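Local coordinates for PilX (Neisseria meningitidis, PDB 2OPE), which is a minor type IV pilin that probably works within the pilus filament, where it modulates virulence properties such as adhesion and aggregation, at residues Q11-T14 / E15-I19; P31-N35 / Q36-S40; A104-R108 / A109-T113. All coordinates share one frame; numbering follows the deposited sequence.

Interaction 1: Q11-T14 / E15-I19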
ATOM      1  N   GLN A  11      -1.508  -6.755  10.575  1.00 49.64           N
ATOM      2  CA  GLN A  11      -1.068  -7.749   9.597  1.00 48.80           C
ATOM      3  C   GLN A  11      -1.033  -7.152   8.198  1.00 45.93           C
ATOM      4  O   GLN A  11      -0.146  -7.463   7.429  1.00 44.77           O
ATOM      5  CB  GLN A  11      -1.946  -9.004   9.636  1.00 50.38           C
ATOM      6  CG  GLN A  11      -2.120  -9.560  11.043  1.00 53.83           C
ATOM      7  CD  GLN A  11      -2.921 -10.846  11.064  1.00 54.30           C
ATOM      8  OE1 GLN A  11      -2.834 -11.669  10.135  1.00 56.03           O
ATOM      9  NE2 GLN A  11      -3.699 -11.032  12.113  1.00 53.86           N
ATOM     10  N   LEU A  12      -2.021  -6.330   7.855  1.00 45.62           N
ATOM     11  CA  LEU A  12      -2.038  -5.618   6.555  1.00 44.72           C
ATOM     12  C   LEU A  12      -0.760  -4.779   6.443  1.00 45.27           C
ATOM     13  O   LEU A  12      -0.099  -4.739   5.389  1.00 44.92           O
ATOM     14  CB  LEU A  12      -3.274  -4.715   6.447  1.00 43.90           C
ATOM     15  CG  LEU A  12      -3.413  -3.846   5.202  1.00 43.83           C
ATOM     16  CD1 LEU A  12      -3.553  -4.736   3.947  1.00 41.65           C
ATOM     17  CD2 LEU A  12      -4.573  -2.856   5.324  1.00 43.36           C
ATOM     18  N   TYR A  13      -0.369  -4.144   7.543  1.00 45.31           N
ATOM     19  CA  TYR A  13       0.792  -3.301   7.473  1.00 45.62           C
ATOM     20  C   TYR A  13       1.987  -4.182   7.079  1.00 47.70           C
ATOM     21  O   TYR A  13       2.701  -3.893   6.093  1.00 49.52           O
ATOM     22  CB  TYR A  13       1.030  -2.540   8.784  1.00 45.73           C
ATOM     23  CG  TYR A  13       2.292  -1.720   8.680  1.00 46.52           C
ATOM     24  CD1 TYR A  13       2.256  -0.423   8.192  1.00 45.53           C
ATOM     25  CD2 TYR A  13       3.546  -2.275   8.996  1.00 44.94           C
ATOM     26  CE1 TYR A  13       3.418   0.303   8.052  1.00 45.25           C
ATOM     27  CE2 TYR A  13       4.680  -1.559   8.837  1.00 43.92           C
ATOM     28  CZ  TYR A  13       4.626  -0.279   8.366  1.00 44.97           C
ATOM     29  OH  TYR A  13       5.797   0.461   8.229  1.00 46.27           O
ATOM     30  N   THR A  14       2.156  -5.278   7.812  1.00 46.52           N
ATOM     31  CA  THR A  14       3.228  -6.237   7.606  1.00 47.92           C
ATOM     32  C   THR A  14       3.192  -6.908   6.225  1.00 48.85           C
ATOM     33  O   THR A  14       4.232  -7.198   5.659  1.00 49.36           O
ATOM     34  CB  THR A  14       3.214  -7.291   8.745  1.00 47.42           C
ATOM     35  OG1 THR A  14       3.425  -6.597   9.968  1.00 46.63           O
ATOM     36  CG2 THR A  14       4.323  -8.361   8.593  1.00 47.53           C
ATOM     37  N   GLU A  15       2.008  -7.128   5.675  1.00 49.39           N
ATOM     38  CA  GLU A  15       1.927  -7.693   4.326  1.00 50.81           C
ATOM     39  C   GLU A  15       2.426  -6.652   3.339  1.00 51.14           C
ATOM     40  O   GLU A  15       3.096  -6.981   2.348  1.00 53.63           O
ATOM     41  CB  GLU A  15       0.490  -8.100   3.967  1.00 49.40           C
ATOM     42  CG  GLU A  15      -0.009  -9.295   4.749  1.00 51.60           C
ATOM     43  CD  GLU A  15       0.296 -10.619   4.096  1.00 51.09           C
ATOM     44  OE1 GLU A  15       0.929 -10.655   3.049  1.00 53.79           O
ATOM     45  OE2 GLU A  15      -0.122 -11.643   4.615  1.00 52.45           O
ATOM     46  N   MET A  16       2.092  -5.394   3.594  1.00 50.35           N
ATOM     47  CA  MET A  16       2.379  -4.350   2.606  1.00 48.97           C
ATOM     48  C   MET A  16       3.848  -4.103   2.598  1.00 47.56           C
ATOM     49  O   MET A  16       4.390  -3.910   1.535  1.00 46.32           O
ATOM     50  CB  MET A  16       1.565  -3.070   2.830  1.00 47.79           C
ATOM     51  CG  MET A  16       0.111  -3.310   2.503  1.00 45.45           C
ATOM     52  SD  MET A  16      -0.911  -1.929   2.908  1.00 48.11           S
ATOM     53  CE  MET A  16      -0.283  -0.532   1.880  1.00 40.37           C
ATOM     54  N   VAL A  17       4.482  -4.156   3.780  1.00 47.94           N
ATOM     55  CA  VAL A  17       5.951  -4.083   3.850  1.00 47.49           C
ATOM     56  C   VAL A  17       6.593  -5.182   3.013  1.00 47.34           C
ATOM     57  O   VAL A  17       7.491  -4.923   2.256  1.00 47.45           O
ATOM     58  CB  VAL A  17       6.498  -4.214   5.257  1.00 47.37           C
ATOM     59  CG1 VAL A  17       8.018  -4.258   5.189  1.00 46.14           C
ATOM     60  CG2 VAL A  17       6.065  -3.058   6.086  1.00 46.37           C
ATOM     61  N   GLY A  18       6.106  -6.408   3.167  1.00 48.85           N
ATOM     62  CA  GLY A  18       6.522  -7.557   2.339  1.00 49.84           C
ATOM     63  C   GLY A  18       6.390  -7.311   0.843  1.00 48.74           C
ATOM     64  O   GLY A  18       7.303  -7.561   0.102  1.00 48.80           O
ATOM     65  N   ILE A  19       5.226  -6.832   0.416  1.00 49.02           N
ATOM     66  CA  ILE A  19       4.985  -6.418  -0.973  1.00 48.48           C
ATOM     67  C   ILE A  19       5.925  -5.292  -1.444  1.00 47.71           C
ATOM     68  O   ILE A  19       6.504  -5.373  -2.528  1.00 49.13           O
ATOM     69  CB  ILE A  19       3.468  -6.038  -1.152  1.00 48.10           C
ATOM     70  CG1 ILE A  19       2.585  -7.264  -0.844  1.00 48.11           C
ATOM     71  CG2 ILE A  19       3.164  -5.481  -2.544  1.00 45.10           C
ATOM     72  CD1 ILE A  19       1.100  -6.925  -0.654  1.00 48.38           C
TER
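Side-chain contacts four residues apart (i, i+4) join Leu12 to Met16 and Tyr13 to Val17 along helix 5-28, the long helix that packs against the antiparallel sheet of the pilin fold. Regular backbone bonds carry the turn: Glu15 N donates to Gln11 O, Met16 N to Leu12 O and Val17 N to Tyr13 O. The next bond is longer, with Gly18 N 3.2 Å from Thr14 O. Leu12 and Met16 pack on the sheet-facing side. The two chains meet at an oblique angle, with Leu12 CG 3.9 Å from Met16 SD, and Met16 CG lies 3.2 Å from the carbonyl oxygen Leu12 O. Met16 bends only at its last torsion, and both residues reach Val61; Met16 also touches Val90 and Met92, while Leu12 adds Tyr59, Met51 and Ile55. Thus this side of the helix is embedded in apolar side chains. With CG opposite the backbone N (chi1 177°), the Tyr13 ring slants outward and toward the C-terminal side of the helix; it touches Val90 and Met92 and packs edge-to-face with Phe123 near the C-terminus. Glu15 follows a different course: its chain folds at chi2 (-89°), CG passes 3.2 Å from Gln11 O, and the carboxylate leaves the helix so that OE2 accepts from Asn52 N, tying the helix to the segment after helix 35-48. Val17 CG2 comes obliquely against the outer part of the Tyr13 ring, 3.4 Å from Tyr13 CE2 and 3.9 Å from Tyr13 CZ.

Interaction 2: P31-N35 / Q36-S40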
ATOM      1  N   PRO A  31      17.899  -3.306 -13.876  1.00 49.39           N
ATOM      2  CA  PRO A  31      18.829  -2.314 -14.326  1.00 47.50           C
ATOM      3  C   PRO A  31      18.370  -1.650 -15.600  1.00 46.59           C
ATOM      4  O   PRO A  31      18.666  -0.472 -15.799  1.00 47.50           O
ATOM      5  CB  PRO A  31      20.111  -3.125 -14.595  1.00 47.93           C
ATOM      6  CG  PRO A  31      19.651  -4.506 -14.828  1.00 47.96           C
ATOM      7  CD  PRO A  31      18.406  -4.684 -14.050  1.00 48.59           C
ATOM      8  N   LEU A  32      17.675  -2.384 -16.462  1.00 44.10           N
ATOM      9  CA  LEU A  32      17.428  -1.893 -17.813  1.00 44.40           C
ATOM     10  C   LEU A  32      15.944  -1.716 -18.268  1.00 45.15           C
ATOM     11  O   LEU A  32      15.718  -1.060 -19.282  1.00 45.34           O
ATOM     12  CB  LEU A  32      18.226  -2.728 -18.844  1.00 43.51           C
ATOM     13  CG  LEU A  32      19.743  -2.556 -18.862  1.00 43.08           C
ATOM     14  CD1 LEU A  32      20.455  -3.747 -19.503  1.00 42.81           C
ATOM     15  CD2 LEU A  32      20.121  -1.256 -19.564  1.00 43.05           C
ATOM     16  N   ASP A  33      14.956  -2.284 -17.559  1.00 44.92           N
ATOM     17  CA  ASP A  33      13.543  -2.002 -17.868  1.00 44.94           C
ATOM     18  C   ASP A  33      13.294  -0.468 -17.962  1.00 45.53           C
ATOM     19  O   ASP A  33      13.848   0.314 -17.166  1.00 45.29           O
ATOM     20  CB  ASP A  33      12.588  -2.588 -16.795  1.00 45.01           C
ATOM     21  CG  ASP A  33      12.336  -4.120 -16.926  1.00 45.37           C
ATOM     22  OD1 ASP A  33      11.530  -4.622 -16.120  1.00 46.39           O
ATOM     23  OD2 ASP A  33      12.889  -4.836 -17.806  1.00 45.36           O
ATOM     24  N   ASP A  34      12.460  -0.056 -18.922  1.00 44.50           N
ATOM     25  CA  ASP A  34      12.024   1.331 -19.060  1.00 44.04           C
ATOM     26  C   ASP A  34      10.870   1.651 -18.092  1.00 44.93           C
ATOM     27  O   ASP A  34      10.307   0.750 -17.442  1.00 44.28           O
ATOM     28  CB  ASP A  34      11.682   1.656 -20.515  1.00 44.40           C
ATOM     29  CG  ASP A  34      10.391   0.990 -20.979  1.00 45.09           C
ATOM     30  OD1 ASP A  34      10.139   0.922 -22.188  1.00 45.93           O
ATOM     31  OD2 ASP A  34       9.617   0.526 -20.144  1.00 45.63           O
ATOM     32  N   ASN A  35      10.565   2.934 -17.935  1.00 45.48           N
ATOM     33  CA  ASN A  35       9.610   3.347 -16.910  1.00 47.33           C
ATOM     34  C   ASN A  35       8.204   2.838 -17.134  1.00 48.46           C
ATOM     35  O   ASN A  35       7.453   2.622 -16.180  1.00 47.84           O
ATOM     36  CB  ASN A  35       9.557   4.852 -16.824  1.00 49.31           C
ATOM     37  CG  ASN A  35      10.863   5.452 -16.358  1.00 50.49           C
ATOM     38  OD1 ASN A  35      11.667   4.815 -15.656  1.00 52.04           O
ATOM     39  ND2 ASN A  35      11.081   6.694 -16.743  1.00 51.47           N
ATOM     40  N   GLN A  36       7.836   2.676 -18.408  1.00 48.49           N
ATOM     41  CA  GLN A  36       6.558   2.096 -18.756  1.00 47.82           C
ATOM     42  C   GLN A  36       6.480   0.626 -18.329  1.00 46.96           C
ATOM     43  O   GLN A  36       5.448   0.157 -17.862  1.00 47.41           O
ATOM     44  CB  GLN A  36       6.353   2.226 -20.266  1.00 50.44           C
ATOM     45  CG  GLN A  36       5.314   1.301 -20.811  1.00 52.17           C
ATOM     46  CD  GLN A  36       4.732   1.792 -22.090  1.00 54.63           C
ATOM     47  OE1 GLN A  36       5.450   2.353 -22.961  1.00 55.96           O
ATOM     48  NE2 GLN A  36       3.411   1.586 -22.246  1.00 54.57           N
ATOM     49  N   THR A  37       7.579  -0.100 -18.493  1.00 46.84           N
ATOM     50  CA  THR A  37       7.685  -1.492 -18.069  1.00 46.55           C
ATOM     51  C   THR A  37       7.699  -1.667 -16.542  1.00 47.74           C
ATOM     52  O   THR A  37       7.032  -2.551 -16.002  1.00 47.57           O
ATOM     53  CB  THR A  37       8.923  -2.113 -18.691  1.00 46.29           C
ATOM     54  OG1 THR A  37       8.785  -2.065 -20.118  1.00 45.15           O
ATOM     55  CG2 THR A  37       9.119  -3.552 -18.241  1.00 44.31           C
ATOM     56  N   ILE A  38       8.445  -0.815 -15.842  1.00 48.54           N
ATOM     57  CA  ILE A  38       8.470  -0.862 -14.383  1.00 48.47           C
ATOM     58  C   ILE A  38       7.054  -0.605 -13.858  1.00 48.34           C
ATOM     59  O   ILE A  38       6.586  -1.289 -12.965  1.00 49.42           O
ATOM     60  CB  ILE A  38       9.404   0.241 -13.778  1.00 49.71           C
ATOM     61  CG1 ILE A  38      10.886   0.081 -14.220  1.00 49.60           C
ATOM     62  CG2 ILE A  38       9.238   0.341 -12.244  1.00 48.71           C
ATOM     63  CD1 ILE A  38      11.504  -1.236 -13.907  1.00 49.30           C
ATOM     64  N   LYS A  39       6.390   0.410 -14.406  1.00 46.88           N
ATOM     65  CA  LYS A  39       5.074   0.808 -13.945  1.00 44.94           C
ATOM     66  C   LYS A  39       4.046  -0.313 -14.117  1.00 47.35           C
ATOM     67  O   LYS A  39       3.340  -0.636 -13.171  1.00 47.10           O
ATOM     68  CB  LYS A  39       4.595   2.076 -14.664  1.00 43.84           C
ATOM     69  CG  LYS A  39       3.136   2.473 -14.320  1.00 41.71           C
ATOM     70  CD  LYS A  39       2.804   3.875 -14.769  1.00 43.29           C
ATOM     71  CE  LYS A  39       1.300   4.243 -14.494  1.00 43.65           C
ATOM     72  NZ  LYS A  39       0.367   3.248 -15.111  1.00 42.44           N
ATOM     73  N   SER A  40       3.960  -0.929 -15.302  1.00 48.38           N
ATOM     74  CA  SER A  40       2.948  -1.982 -15.451  1.00 49.02           C
ATOM     75  C   SER A  40       3.298  -3.236 -14.678  1.00 46.74           C
ATOM     76  O   SER A  40       2.413  -3.899 -14.148  1.00 44.97           O
ATOM     77  CB  SER A  40       2.592  -2.303 -16.929  1.00 49.95           C
ATOM     78  OG  SER A  40       3.730  -2.325 -17.743  1.00 51.85           O
TER
HETATM   79  O   HOH W   1      12.039  -2.403 -20.699  1.00 62.47           O
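The chain leaves the extended conformation of Asp33 and Asp34 and turns into helix 35-48, where Ile38 N donates to Asp34 O (2.9 Å) and Lys39 N to Asn35 O. Asp34 is the N-cap. Its CG sits between the backbone N and the carbonyl carbon (chi1 72°), which swings the carboxylate over the first turn. There OD2 is gripped twice by Thr37: Thr37 N lies 2.7 Å from Asp34 OD2, nearly in line with the C-O bond, and Thr37 OG1, also 2.7 Å from Asp34 OD2, donates from 44° above the carboxylate plane. A water accepts from Asp34 N and donates weakly to Thr37 OG1, bridging the two residues a second time. Asp33 crosses Thr37 at about a right angle, its OD1 3.4 Å from Thr37 CG2, and Asp33 CB meets Ile38 CD1 at 3.4 Å. That same OD1 is salt-bridged to Lys41. Two bonds to one oxygen fix the carboxylate rotation of Asp34, and a negative charge facing the amino end of a helix is probably favoured by its dipole, which would tend to keep Asp34 ionised.

Interaction 3: A104-R108 / A109-T113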
ATOM      1  N   ALA A 104     -10.112   4.785   5.149  1.00 45.28           N
ATOM      2  CA  ALA A 104      -9.688   4.630   3.746  1.00 44.15           C
ATOM      3  C   ALA A 104      -9.407   5.920   2.976  1.00 44.83           C
ATOM      4  O   ALA A 104      -8.459   5.965   2.208  1.00 45.05           O
ATOM      5  CB  ALA A 104     -10.715   3.758   2.953  1.00 44.99           C
ATOM      6  N   ALA A 105     -10.218   6.961   3.179  1.00 44.65           N
ATOM      7  CA  ALA A 105      -9.984   8.221   2.529  1.00 45.70           C
ATOM      8  C   ALA A 105      -8.596   8.743   2.856  1.00 48.21           C
ATOM      9  O   ALA A 105      -7.870   9.138   1.941  1.00 49.70           O
ATOM     10  CB  ALA A 105     -11.034   9.245   2.929  1.00 46.75           C
ATOM     11  N   SER A 106      -8.234   8.762   4.145  1.00 47.91           N
ATOM     12  CA  SER A 106      -6.912   9.239   4.600  1.00 46.95           C
ATOM     13  C   SER A 106      -5.737   8.437   3.982  1.00 46.99           C
ATOM     14  O   SER A 106      -4.649   8.977   3.758  1.00 45.24           O
ATOM     15  CB  SER A 106      -6.796   9.138   6.135  1.00 47.84           C
ATOM     16  OG  SER A 106      -7.870   9.766   6.819  1.00 50.87           O
ATOM     17  N   ALA A 107      -5.939   7.129   3.779  1.00 46.31           N
ATOM     18  CA  ALA A 107      -4.951   6.310   3.069  1.00 46.02           C
ATOM     19  C   ALA A 107      -4.861   6.720   1.589  1.00 46.16           C
ATOM     20  O   ALA A 107      -3.763   6.881   1.052  1.00 48.15           O
ATOM     21  CB  ALA A 107      -5.291   4.830   3.198  1.00 46.27           C
ATOM     22  N   ARG A 108      -6.001   6.919   0.926  1.00 43.88           N
ATOM     23  CA  ARG A 108      -5.957   7.324  -0.478  1.00 44.39           C
ATOM     24  C   ARG A 108      -5.375   8.712  -0.631  1.00 44.82           C
ATOM     25  O   ARG A 108      -4.774   9.014  -1.681  1.00 44.28           O
ATOM     26  CB  ARG A 108      -7.325   7.247  -1.146  1.00 43.71           C
ATOM     27  CG  ARG A 108      -7.901   5.823  -1.172  1.00 44.73           C
ATOM     28  CD  ARG A 108      -9.200   5.748  -1.988  1.00 44.45           C
ATOM     29  NE  ARG A 108      -9.653   4.355  -2.103  1.00 44.61           N
ATOM     30  CZ  ARG A 108      -9.086   3.424  -2.878  1.00 45.94           C
ATOM     31  NH1 ARG A 108      -7.999   3.693  -3.645  1.00 44.93           N
ATOM     32  NH2 ARG A 108      -9.614   2.204  -2.888  1.00 45.96           N
ATOM     33  N   ALA A 109      -5.543   9.537   0.406  1.00 44.75           N
ATOM     34  CA  ALA A 109      -4.965  10.905   0.446  1.00 46.40           C
ATOM     35  C   ALA A 109      -3.483  10.978   0.951  1.00 46.72           C
ATOM     36  O   ALA A 109      -2.803  12.023   0.805  1.00 46.88           O
ATOM     37  CB  ALA A 109      -5.869  11.868   1.205  1.00 44.77           C
ATOM     38  N   HIS A 110      -2.966   9.844   1.436  1.00 45.44           N
ATOM     39  CA  HIS A 110      -1.574   9.756   1.889  1.00 46.72           C
ATOM     40  C   HIS A 110      -1.308  10.788   2.930  1.00 47.06           C
ATOM     41  O   HIS A 110      -0.296  11.481   2.896  1.00 48.33           O
ATOM     42  CB  HIS A 110      -0.536   9.906   0.764  1.00 44.90           C
ATOM     43  CG  HIS A 110      -0.792   9.017  -0.399  1.00 44.53           C
ATOM     44  ND1 HIS A 110      -1.751   8.034  -0.374  1.00 46.06           N
ATOM     45  CD2 HIS A 110      -0.223   8.951  -1.618  1.00 45.38           C
ATOM     46  CE1 HIS A 110      -1.763   7.393  -1.528  1.00 45.28           C
ATOM     47  NE2 HIS A 110      -0.854   7.940  -2.304  1.00 46.96           N
ATOM     48  N   LEU A 111      -2.242  10.905   3.852  1.00 47.57           N
ATOM     49  CA  LEU A 111      -2.060  11.822   4.959  1.00 46.97           C
ATOM     50  C   LEU A 111      -0.990  11.234   5.896  1.00 47.72           C
ATOM     51  O   LEU A 111      -0.803  10.001   5.953  1.00 46.82           O
ATOM     52  CB  LEU A 111      -3.396  12.050   5.670  1.00 45.43           C
ATOM     53  CG  LEU A 111      -4.452  12.867   4.860  1.00 44.36           C
ATOM     54  CD1 LEU A 111      -5.754  13.098   5.663  1.00 44.02           C
ATOM     55  CD2 LEU A 111      -3.953  14.205   4.293  1.00 42.96           C
ATOM     56  N   GLU A 112      -0.317  12.135   6.621  1.00 48.14           N
ATOM     57  CA  GLU A 112       0.878  11.852   7.401  1.00 47.40           C
ATOM     58  C   GLU A 112       0.621  12.120   8.878  1.00 47.74           C
ATOM     59  O   GLU A 112       1.394  11.714   9.704  1.00 47.91           O
ATOM     60  CB  GLU A 112       2.042  12.717   6.903  1.00 46.18           C
ATOM     61  CG  GLU A 112       2.511  12.364   5.463  1.00 48.24           C
ATOM     62  CD  GLU A 112       3.429  13.430   4.848  1.00 47.90           C
ATOM     63  OE1 GLU A 112       3.326  14.597   5.218  1.00 48.72           O
ATOM     64  OE2 GLU A 112       4.295  13.107   4.026  1.00 48.89           O
ATOM     65  N   THR A 113      -0.457  12.825   9.220  1.00 47.86           N
ATOM     66  CA  THR A 113      -0.760  13.106  10.635  1.00 46.00           C
ATOM     67  C   THR A 113      -2.247  12.884  10.875  1.00 46.65           C
ATOM     68  O   THR A 113      -2.999  12.728   9.930  1.00 48.83           O
ATOM     69  CB  THR A 113      -0.472  14.577  11.018  1.00 45.21           C
ATOM     70  OG1 THR A 113      -1.329  15.419  10.266  1.00 46.38           O
ATOM     71  CG2 THR A 113       1.004  15.004  10.787  1.00 43.92           C
TER
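A Schellman motif ends the short helix 104-109, with Ser106, Ala107, His110 and Leu111 as its partners. The helix lies between Cys101 and Cys120, which are joined by a disulfide, so the motif belongs to the disulfide-bounded region near the C-terminus of the pilin fold. His110 is the first residue to leave helical geometry and takes a positive phi of 56°, which turns the N-H groups of His110 and Leu111 back to carbonyls of the last turn while the chain departs. The two defining bonds follow. Leu111 N donates to Ser106 O at 3.1 Å, nearly straight at the hydrogen (171°), and His110 N donates to Ala107 O at 3.1 Å from well above the carbonyl plane. A last regular helical bond, from Ala109 N to Ala105 O (2.8 Å), sits just before them. The imidazole adds a third link: His110 ND1 lies 2.7 Å from Ala107 O and donates to it almost in line with the carbonyl bond, with the oxygen in the ring plane. Because CG of His110 stands opposite its own carbonyl carbon (chi1 -51°), the ring folds back beside the helix end instead of trailing away with the chain. Its ring also stacks with that of Trp91 and touches Val77, while Trp91 NE1 binds Leu111 O. On the other side of the turn Leu111 reaches back, with its CD1 4.1 Å from Ser106 CB. Ala107 O therefore takes two donors from one residue, the backbone N and ND1, which fixes both the turn and the rotation of the ring. A proton on ND1 is required by this bond, and the Trp91 stack probably helps hold the imidazole in that position.

The three contacts are local turns spread along one chain, in series and without touching. Interaction 1 lies in the long helix packed on the sheet, its centre 8 Å from that of the chain; interaction 2 starts the next helix, 35-48, at the periphery, 20 Å out; interaction 3 ends helix 104-109. Interactions 1 and 3 have centres 17 Å apart and nearest atoms about 7 Å apart. Both touch strand 89-93: Tyr13 and Met16 meet Val90 and Met92, whereas His110 stacks on Trp91 between them, consistent with opposite faces of the sheet. Interaction 2 is more remote, its centre 23 Å from that of interaction 1 and 27 Å from that of interaction 3.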